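Local coordinates for protein endoglucanase (Uncultured bacterium, PDB 3X17) that probably hydrolyses internal beta-1,4-glucosidic bonds of cellulose, as a family 9 endoglucanase with an N-terminal Ig-like domain, at residues 345-349 and 386-392. Numbering follows the deposited sequence.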
# COMPACT_ATOMS: atom_id res chain seq x y z
N VAL A 345 10.38 18.75 5.99
CA VAL A 345 9.95 19.12 4.63
C VAL A 345 8.49 19.57 4.62
O VAL A 345 8.19 20.66 4.16
CB VAL A 345 10.15 17.94 3.63
CG1 VAL A 345 9.46 18.24 2.30
CG2 VAL A 345 11.65 17.69 3.42
N GLU A 346 7.59 18.72 5.13
CA GLU A 346 6.14 19.02 5.05
C GLU A 346 5.76 20.30 5.82
O GLU A 346 4.95 21.11 5.35
CB GLU A 346 5.32 17.83 5.55
CG GLU A 346 5.65 16.52 4.85
CD GLU A 346 5.43 16.57 3.32
OE1 GLU A 346 4.90 17.57 2.80
OE2 GLU A 346 5.72 15.55 2.66
N LEU A 347 6.37 20.50 6.97
CA LEU A 347 6.14 21.72 7.72
C LEU A 347 6.70 22.94 6.98
O LEU A 347 6.06 24.00 6.96
CB LEU A 347 6.74 21.62 9.14
CG LEU A 347 5.77 20.92 10.12
CD1 LEU A 347 6.51 20.35 11.34
CD2 LEU A 347 4.69 21.90 10.54
N TRP A 348 7.92 22.81 6.46
CA TRP A 348 8.51 23.85 5.60
C TRP A 348 7.60 24.21 4.42
O TRP A 348 7.42 25.39 4.11
CB TRP A 348 9.88 23.42 5.07
CG TRP A 348 10.48 24.47 4.16
CD1 TRP A 348 10.71 25.79 4.48
CD2 TRP A 348 10.78 24.34 2.77
NE1 TRP A 348 11.18 26.47 3.38
CE2 TRP A 348 11.22 25.61 2.32
CE3 TRP A 348 10.79 23.26 1.88
CZ2 TRP A 348 11.65 25.82 1.01
CZ3 TRP A 348 11.20 23.48 0.58
CH2 TRP A 348 11.63 24.75 0.16
N VAL A 349 7.01 23.19 3.79
CA VAL A 349 6.23 23.37 2.57
C VAL A 349 4.99 24.18 2.85
O VAL A 349 4.64 25.06 2.06
CB VAL A 349 5.81 22.03 1.90
CG1 VAL A 349 4.72 22.27 0.86
CG2 VAL A 349 7.00 21.34 1.25
N ASP A 386 8.16 16.02 -2.16
CA ASP A 386 7.34 17.18 -1.82
C ASP A 386 8.21 18.44 -1.77
O ASP A 386 7.80 19.51 -2.22
CB ASP A 386 6.62 16.99 -0.49
CG ASP A 386 5.35 16.19 -0.63
OD1 ASP A 386 4.99 15.85 -1.80
OD2 ASP A 386 4.74 15.82 0.40
N TYR A 387 9.42 18.30 -1.26
CA TYR A 387 10.41 19.35 -1.37
C TYR A 387 10.66 19.82 -2.84
O TYR A 387 10.50 21.00 -3.15
CB TYR A 387 11.73 18.91 -0.75
CG TYR A 387 12.75 20.04 -0.66
CD1 TYR A 387 13.32 20.59 -1.81
CD2 TYR A 387 13.19 20.50 0.58
CE1 TYR A 387 14.29 21.60 -1.74
CE2 TYR A 387 14.17 21.49 0.67
CZ TYR A 387 14.69 22.06 -0.49
OH TYR A 387 15.64 23.07 -0.38
N VAL A 388 11.06 18.88 -3.71
CA VAL A 388 11.24 19.14 -5.13
C VAL A 388 9.99 19.74 -5.80
O VAL A 388 10.09 20.77 -6.46
CB VAL A 388 11.76 17.85 -5.90
CG1 VAL A 388 11.74 18.08 -7.40
CG2 VAL A 388 13.21 17.49 -5.45
N THR A 389 8.81 19.16 -5.58
CA THR A 389 7.62 19.58 -6.34
C THR A 389 6.79 20.69 -5.71
O THR A 389 5.94 21.27 -6.38
CB THR A 389 6.70 18.44 -6.69
OG1 THR A 389 6.20 17.83 -5.47
CG2 THR A 389 7.47 17.40 -7.54
N LEU A 390 6.94 20.89 -4.41
CA LEU A 390 6.01 21.77 -3.69
C LEU A 390 6.72 22.85 -2.88
O LEU A 390 6.12 23.87 -2.58
CB LEU A 390 5.09 20.97 -2.77
CG LEU A 390 3.70 20.53 -3.23
CD1 LEU A 390 3.50 20.57 -4.72
CD2 LEU A 390 3.31 19.17 -2.64
N GLY A 391 8.01 22.65 -2.61
CA GLY A 391 8.79 23.60 -1.82
C GLY A 391 9.01 24.91 -2.56
O GLY A 391 9.44 24.91 -3.71
N GLN A 392 8.69 26.02 -1.92
CA GLN A 392 8.95 27.33 -2.50
C GLN A 392 10.23 27.92 -1.94
O GLN A 392 10.50 27.84 -0.73
CB GLN A 392 7.80 28.28 -2.21
CG GLN A 392 6.45 27.59 -2.31
CD GLN A 392 5.40 28.48 -2.91
OE1 GLN A 392 4.58 28.03 -3.71
NE2 GLN A 392 5.41 29.75 -2.54
O HOH W 1 7.79 26.56 0.93
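With N-to-C directions only 19° apart and axes 9.8 Å apart at closest approach, helix segments 345-349 and 386-390 pack nearly parallel, and segments 345-349 and 386-392 together bury 430 Å². The CA–CA spacing of 5.1 Å between Val-349 and Gly-391 marks where the backbones come nearest.

Apolar packing supplies most of the interface. Val-345 CG1 lies 3.9 Å from Tyr-387 CB, and Val-349 CG1 is equally far from Leu-390 CB. Trp-348 buries the largest area, its CZ3 reaching over one face of the Tyr-387 ring at 3.6 Å from CE2; a centroid separation of 4.8 Å and an interplanar angle of 34° define an oblique aromatic pair. The same CZ3 sits 3.4 Å from Gly-391 CA, where an ideal CB would clash at 2.3 Å, so the indole fits because this position has no side chain. Here the helix ends: Gly-391 is the first residue to leave helical geometry (phi/psi -69/128°).

The polar contacts are a buried carboxylate pair and a water bridge. Glu-346 OE2 and Asp-386 OD2 are just 2.5 Å apart, a distance suggesting that one carboxyl group is protonated; Arg-287 forms a salt bridge with Glu-346, and Lys-196 one with Asp-386. Water 1 accepts from Gln-392 N (3.0 Å) and donates weakly to Trp-348 O (3.4 Å).

Helix 396-418 touches Tyr-387 and helix 272-288 touches Glu-346, placing the contact within the helical catalytic domain. The nearly parallel packing of these segments of helices 337-351 and 381-390, with helix 354-366 intervening in sequence, is consistent with successive same-direction helices of the (alpha/alpha)6 barrel of glycoside hydrolase family 9.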